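D-glyceraldehyde dehydrogenase (NADP(+)) (Thermoplasma acidophilum, PDB 5IZD) oxidises D-glyceraldehyde to (R)-glycerate with NADP(+) as electron acceptor, a step of the non-phosphorylated Entner-Doudoroff pathway. Local coordinates at residues I105-I108 and Q109-E113; A260-D263 and N264-T268. One frame throughout, in Å; residues are numbered along the deposited sequence.

Interaction 1 (I105-I108 and Q109-E113)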
ATOM      1  N   ILE A 105       3.957  -8.404 -25.692  1.00 32.83           N
ATOM      2  CA  ILE A 105       2.543  -8.741 -25.496  1.00 33.57           C
ATOM      3  C   ILE A 105       2.265  -8.882 -24.004  1.00 33.58           C
ATOM      4  O   ILE A 105       1.351  -8.223 -23.520  1.00 33.98           O
ATOM      5  CB  ILE A 105       2.126 -10.030 -26.278  1.00 34.21           C
ATOM      6  CG1 ILE A 105       2.150  -9.767 -27.802  1.00 34.67           C
ATOM      7  CG2 ILE A 105       0.752 -10.561 -25.837  1.00 34.65           C
ATOM      8  CD1 ILE A 105       2.326 -11.021 -28.652  1.00 35.14           C
ATOM      9  N   ASP A 106       3.088  -9.590 -23.268  1.00 33.43           N
ATOM     10  CA  ASP A 106       2.924  -9.688 -21.832  1.00 33.67           C
ATOM     11  C   ASP A 106       3.027  -8.347 -21.098  1.00 32.67           C
ATOM     12  O   ASP A 106       2.310  -8.123 -20.179  1.00 32.72           O
ATOM     13  CB  ASP A 106       3.927 -10.655 -21.229  1.00 34.13           C
ATOM     14  CG  ASP A 106       3.763 -10.819 -19.693  1.00 34.84           C
ATOM     15  OD1 ASP A 106       2.842 -11.465 -19.265  1.00 36.01           O
ATOM     16  OD2 ASP A 106       4.561 -10.306 -18.919  1.00 35.33           O
ATOM     17  N   GLN A 107       3.900  -7.463 -21.530  1.00 31.80           N
ATOM     18  CA  GLN A 107       4.129  -6.239 -20.833  1.00 31.06           C
ATOM     19  C   GLN A 107       3.005  -5.261 -21.059  1.00 30.70           C
ATOM     20  O   GLN A 107       2.561  -4.569 -20.146  1.00 29.83           O
ATOM     21  CB  GLN A 107       5.440  -5.592 -21.267  1.00 31.14           C
ATOM     22  CG  GLN A 107       6.677  -6.178 -20.633  1.00 30.94           C
ATOM     23  CD  GLN A 107       7.897  -5.417 -21.127  1.00 31.36           C
ATOM     24  OE1 GLN A 107       8.431  -4.563 -20.416  1.00 31.76           O
ATOM     25  NE2 GLN A 107       8.273  -5.642 -22.389  1.00 31.11           N
ATOM     26  N   ILE A 108       2.592  -5.154 -22.320  1.00 30.47           N
ATOM     27  CA  ILE A 108       1.494  -4.278 -22.639  1.00 30.36           C
ATOM     28  C   ILE A 108       0.215  -4.717 -21.866  1.00 30.43           C
ATOM     29  O   ILE A 108      -0.501  -3.871 -21.321  1.00 30.40           O
ATOM     30  CB  ILE A 108       1.238  -4.216 -24.136  1.00 30.82           C
ATOM     31  CG1 ILE A 108       2.370  -3.445 -24.834  1.00 30.55           C
ATOM     32  CG2 ILE A 108      -0.077  -3.499 -24.383  1.00 31.32           C
ATOM     33  CD1 ILE A 108       2.356  -3.610 -26.353  1.00 31.10           C
ATOM     34  N   GLN A 109      -0.068  -6.023 -21.812  1.00 30.49           N
ATOM     35  CA  GLN A 109      -1.175  -6.529 -20.996  1.00 30.63           C
ATOM     36  C   GLN A 109      -1.045  -6.107 -19.521  1.00 29.74           C
ATOM     37  O   GLN A 109      -1.936  -5.487 -18.979  1.00 29.44           O
ATOM     38  CB  GLN A 109      -1.256  -8.033 -21.069  1.00 31.24           C
ATOM     39  CG  GLN A 109      -2.373  -8.627 -20.236  1.00 31.75           C
ATOM     40  CD  GLN A 109      -3.763  -8.304 -20.742  1.00 32.47           C
ATOM     41  OE1 GLN A 109      -3.955  -8.018 -21.899  1.00 33.20           O
ATOM     42  NE2 GLN A 109      -4.742  -8.358 -19.854  1.00 32.74           N
ATOM     43  N   TYR A 110       0.108  -6.392 -18.954  1.00 29.17           N
ATOM     44  CA  TYR A 110       0.370  -6.166 -17.545  1.00 28.64           C
ATOM     45  C   TYR A 110       0.192  -4.688 -17.180  1.00 28.36           C
ATOM     46  O   TYR A 110      -0.496  -4.392 -16.200  1.00 28.19           O
ATOM     47  CB  TYR A 110       1.758  -6.620 -17.171  1.00 28.26           C
ATOM     48  CG  TYR A 110       2.147  -6.210 -15.758  1.00 27.96           C
ATOM     49  CD1 TYR A 110       1.804  -7.007 -14.634  1.00 27.99           C
ATOM     50  CD2 TYR A 110       2.875  -5.024 -15.532  1.00 27.54           C
ATOM     51  CE1 TYR A 110       2.182  -6.622 -13.346  1.00 27.65           C
ATOM     52  CE2 TYR A 110       3.195  -4.617 -14.245  1.00 27.18           C
ATOM     53  CZ  TYR A 110       2.850  -5.428 -13.162  1.00 27.21           C
ATOM     54  OH  TYR A 110       3.200  -4.987 -11.920  1.00 26.96           O
ATOM     55  N   TYR A 111       0.768  -3.769 -17.970  1.00 28.18           N
ATOM     56  CA  TYR A 111       0.661  -2.358 -17.646  1.00 28.04           C
ATOM     57  C   TYR A 111      -0.758  -1.826 -17.802  1.00 28.41           C
ATOM     58  O   TYR A 111      -1.231  -1.023 -16.951  1.00 28.12           O
ATOM     59  CB  TYR A 111       1.659  -1.494 -18.407  1.00 28.01           C
ATOM     60  CG  TYR A 111       3.078  -1.673 -17.932  1.00 27.71           C
ATOM     61  CD1 TYR A 111       3.450  -1.322 -16.658  1.00 27.44           C
ATOM     62  CD2 TYR A 111       4.051  -2.201 -18.761  1.00 27.88           C
ATOM     63  CE1 TYR A 111       4.719  -1.506 -16.200  1.00 27.24           C
ATOM     64  CE2 TYR A 111       5.348  -2.361 -18.336  1.00 27.59           C
ATOM     65  CZ  TYR A 111       5.688  -2.000 -17.045  1.00 27.59           C
ATOM     66  OH  TYR A 111       6.979  -2.169 -16.549  1.00 27.69           O
ATOM     67  N   ALA A 112      -1.444  -2.258 -18.860  1.00 28.92           N
ATOM     68  CA  ALA A 112      -2.831  -1.890 -19.050  1.00 29.40           C
ATOM     69  C   ALA A 112      -3.732  -2.384 -17.922  1.00 29.62           C
ATOM     70  O   ALA A 112      -4.677  -1.683 -17.558  1.00 29.74           O
ATOM     71  CB  ALA A 112      -3.347  -2.333 -20.407  1.00 29.92           C
ATOM     72  N   GLU A 113      -3.415  -3.530 -17.316  1.00 29.71           N
ATOM     73  CA  GLU A 113      -4.208  -4.030 -16.140  1.00 29.96           C
ATOM     74  C   GLU A 113      -4.187  -3.163 -14.879  1.00 29.47           C
ATOM     75  O   GLU A 113      -5.003  -3.368 -13.962  1.00 29.45           O
ATOM     76  CB  GLU A 113      -3.819  -5.466 -15.771  1.00 30.29           C
ATOM     77  CG  GLU A 113      -4.163  -6.543 -16.848  1.00 30.97           C
ATOM     78  CD  GLU A 113      -3.488  -7.885 -16.592  1.00 31.17           C
ATOM     79  OE1 GLU A 113      -2.461  -7.867 -15.890  1.00 31.03           O
ATOM     80  OE2 GLU A 113      -3.952  -8.968 -17.038  1.00 31.79           O
TER
HETATM   81  O   HOH W   1       8.037  -4.309 -17.883  1.00 38.06           O
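Q107 and Y111, one turn apart on helix 94-112, are joined twice. Through the backbone, Y111 N donates to Q107 O at 2.9 Å, one of four i to i+4 bonds in which amides 109-112 donate to carbonyls 105-108. Through a water, Q107 OE1 accepts a hydrogen bond of 2.6 Å, and the same water lies 2.7 Å from Y111 OH. With chi1 at -72°, CG of Y111 sits beside its own backbone N, which lays the ring back along the preceding turn; CD2 comes to 3.1 Å from Q107 O. Y110 CD2 lies over one face of this ring, near its rim. A phenylalanine in place of Y111 lacks the hydroxyl that meets the water and would probably leave Q107 OE1 less firmly fixed. The amide suits Q107 because it can also donate: NE2 bonds G103 O and G153 O, near R157, which probably binds substrate. Elsewhere on the helix, Q109 NE2 gives E113 OE2 a straight bond of 3.0 Å, approaching from above the carboxylate plane, while Q109 OE1 accepts from K72. E113 OE1 forms a salt bridge with K117 of the second subunit, so this polar network crosses between subunits.

Interaction 2 (A260-D263 and N264-T268); sequences ADMD and NALKT
From D261 the chain turns into helix 262-274, and the first i to i+4 bonds form at once: A265 N to D261 O at 3.0 Å, L266 N to M262 O and K267 N to D263 O. D261 is the N-cap. Its CG stands anti to the backbone N (chi1 178°), which carries OD1 to within 2.8 Å of N264 N, met nearly along the C-O axis of the carboxylate. Aspartate suits this place, since its short acidic side chain accepts from a first-turn amide and its charge is probably stabilised by the helix dipole. The N264 side chain lies across the carboxylate, planes 36° apart, and its OD1 accepts from L482 N of the third subunit. The capped helix begins the beta-alpha-beta crossover from strand 252-256 to its parallel neighbour 284-290; F414 of strand 410-414 packs against A265 and T268, and alanine is small enough for that buried side. M262 and L266 turn to helix 294-305, their CE and CD1 4.5 Å apart, and D263 there forms a salt bridge with R300. One turn on, N264 O accepts twice, from T268 N and, at 2.8 Å, from T268 OG1 on the opposite face of the carbonyl plane.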
ATOM      1  N   ALA A 260      26.517 -26.029  -5.320  1.00 40.76           N
ATOM      2  CA  ALA A 260      25.573 -25.732  -6.403  1.00 40.14           C
ATOM      3  C   ALA A 260      25.200 -26.968  -7.214  1.00 40.49           C
ATOM      4  O   ALA A 260      26.011 -27.887  -7.344  1.00 41.68           O
ATOM      5  CB  ALA A 260      26.176 -24.695  -7.356  1.00 39.28           C
ATOM      6  N   ASP A 261      24.011 -26.974  -7.807  1.00 39.80           N
ATOM      7  CA  ASP A 261      23.701 -27.965  -8.811  1.00 40.29           C
ATOM      8  C   ASP A 261      24.400 -27.578 -10.164  1.00 40.05           C
ATOM      9  O   ASP A 261      24.063 -26.576 -10.775  1.00 38.11           O
ATOM     10  CB  ASP A 261      22.197 -28.123  -9.042  1.00 40.38           C
ATOM     11  CG  ASP A 261      21.921 -29.165 -10.165  1.00 41.18           C
ATOM     12  OD1 ASP A 261      22.041 -28.875 -11.403  1.00 40.68           O
ATOM     13  OD2 ASP A 261      21.676 -30.323  -9.797  1.00 42.03           O
ATOM     14  N   MET A 262      25.343 -28.409 -10.583  1.00 41.14           N
ATOM     15  CA  MET A 262      26.244 -28.101 -11.702  1.00 41.90           C
ATOM     16  C   MET A 262      25.506 -27.870 -13.031  1.00 40.48           C
ATOM     17  O   MET A 262      25.765 -26.894 -13.723  1.00 39.96           O
ATOM     18  CB  MET A 262      27.262 -29.229 -11.901  1.00 43.96           C
ATOM     19  CG  MET A 262      28.285 -29.383 -10.775  1.00 45.59           C
ATOM     20  SD  MET A 262      29.450 -28.009 -10.696  1.00 47.93           S
ATOM     21  CE  MET A 262      30.265 -28.278 -12.295  1.00 46.74           C
ATOM     22  N   ASP A 263      24.601 -28.784 -13.361  1.00 40.06           N
ATOM     23  CA  ASP A 263      23.815 -28.706 -14.577  1.00 39.45           C
ATOM     24  C   ASP A 263      23.017 -27.431 -14.606  1.00 37.62           C
ATOM     25  O   ASP A 263      23.007 -26.749 -15.589  1.00 36.58           O
ATOM     26  CB  ASP A 263      22.859 -29.911 -14.738  1.00 40.84           C
ATOM     27  CG  ASP A 263      23.569 -31.181 -15.235  1.00 42.55           C
ATOM     28  OD1 ASP A 263      24.727 -31.116 -15.683  1.00 42.82           O
ATOM     29  OD2 ASP A 263      22.953 -32.268 -15.168  1.00 44.44           O
ATOM     30  N   ASN A 264      22.356 -27.092 -13.505  1.00 36.36           N
ATOM     31  CA  ASN A 264      21.530 -25.892 -13.524  1.00 35.05           C
ATOM     32  C   ASN A 264      22.342 -24.610 -13.657  1.00 33.94           C
ATOM     33  O   ASN A 264      21.943 -23.702 -14.375  1.00 33.00           O
ATOM     34  CB  ASN A 264      20.549 -25.870 -12.340  1.00 34.84           C
ATOM     35  CG  ASN A 264      19.407 -26.851 -12.558  1.00 35.25           C
ATOM     36  OD1 ASN A 264      19.103 -27.230 -13.714  1.00 34.67           O
ATOM     37  ND2 ASN A 264      18.773 -27.289 -11.455  1.00 35.35           N
ATOM     38  N   ALA A 265      23.495 -24.585 -12.981  1.00 33.83           N
ATOM     39  CA  ALA A 265      24.369 -23.430 -12.998  1.00 33.19           C
ATOM     40  C   ALA A 265      24.899 -23.204 -14.417  1.00 32.89           C
ATOM     41  O   ALA A 265      24.870 -22.080 -14.900  1.00 32.30           O
ATOM     42  CB  ALA A 265      25.502 -23.612 -12.035  1.00 33.45           C
ATOM     43  N   LEU A 266      25.380 -24.283 -15.038  1.00 33.44           N
ATOM     44  CA  LEU A 266      25.862 -24.254 -16.429  1.00 33.51           C
ATOM     45  C   LEU A 266      24.791 -23.853 -17.443  1.00 33.22           C
ATOM     46  O   LEU A 266      25.063 -23.070 -18.321  1.00 32.73           O
ATOM     47  CB  LEU A 266      26.510 -25.580 -16.837  1.00 34.15           C
ATOM     48  CG  LEU A 266      27.850 -25.804 -16.165  1.00 34.59           C
ATOM     49  CD1 LEU A 266      28.274 -27.282 -16.184  1.00 35.36           C
ATOM     50  CD2 LEU A 266      28.889 -24.904 -16.805  1.00 34.36           C
ATOM     51  N   LYS A 267      23.587 -24.396 -17.310  1.00 33.51           N
ATOM     52  CA  LYS A 267      22.493 -24.018 -18.178  1.00 33.41           C
ATOM     53  C   LYS A 267      22.195 -22.533 -18.064  1.00 32.38           C
ATOM     54  O   LYS A 267      22.037 -21.835 -19.086  1.00 31.80           O
ATOM     55  CB  LYS A 267      21.226 -24.741 -17.799  1.00 34.39           C
ATOM     56  CG  LYS A 267      21.121 -26.141 -18.336  1.00 35.76           C
ATOM     57  CD  LYS A 267      19.774 -26.722 -17.885  1.00 36.70           C
ATOM     58  CE  LYS A 267      19.625 -28.150 -18.355  1.00 38.01           C
ATOM     59  NZ  LYS A 267      18.458 -28.775 -17.682  1.00 39.10           N
ATOM     60  N   THR A 268      22.087 -22.059 -16.820  1.00 31.59           N
ATOM     61  CA  THR A 268      21.840 -20.656 -16.559  1.00 30.77           C
ATOM     62  C   THR A 268      22.992 -19.752 -17.065  1.00 30.55           C
ATOM     63  O   THR A 268      22.729 -18.645 -17.553  1.00 29.99           O
ATOM     64  CB  THR A 268      21.593 -20.387 -15.067  1.00 30.53           C
ATOM     65  OG1 THR A 268      20.577 -21.285 -14.570  1.00 30.64           O
ATOM     66  CG2 THR A 268      21.222 -18.936 -14.828  1.00 29.86           C
TER

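Overall arrangement
Both contacts are local, between neighbouring turns of one helix, yet they hold different elements: interaction 1 lies near the end of helix 94-112, interaction 2 at the start of helix 262-274. Their centres are 32 Å apart. Interaction 1 is the more central, 16 Å from the middle of the chain against 27 Å, with helices 39-77 and 153-164 alongside; interaction 2 lies against strand 410-414 and helix 294-305, away from the substrate and cofactor sites. Interaction 1 combines glutamines, tyrosines, a water and two acidic groups paired across the subunit boundary; interaction 2 combines an aspartate cap with apolar side chains. Both are partly buried, interaction 1 facing the second subunit and interaction 2 the third.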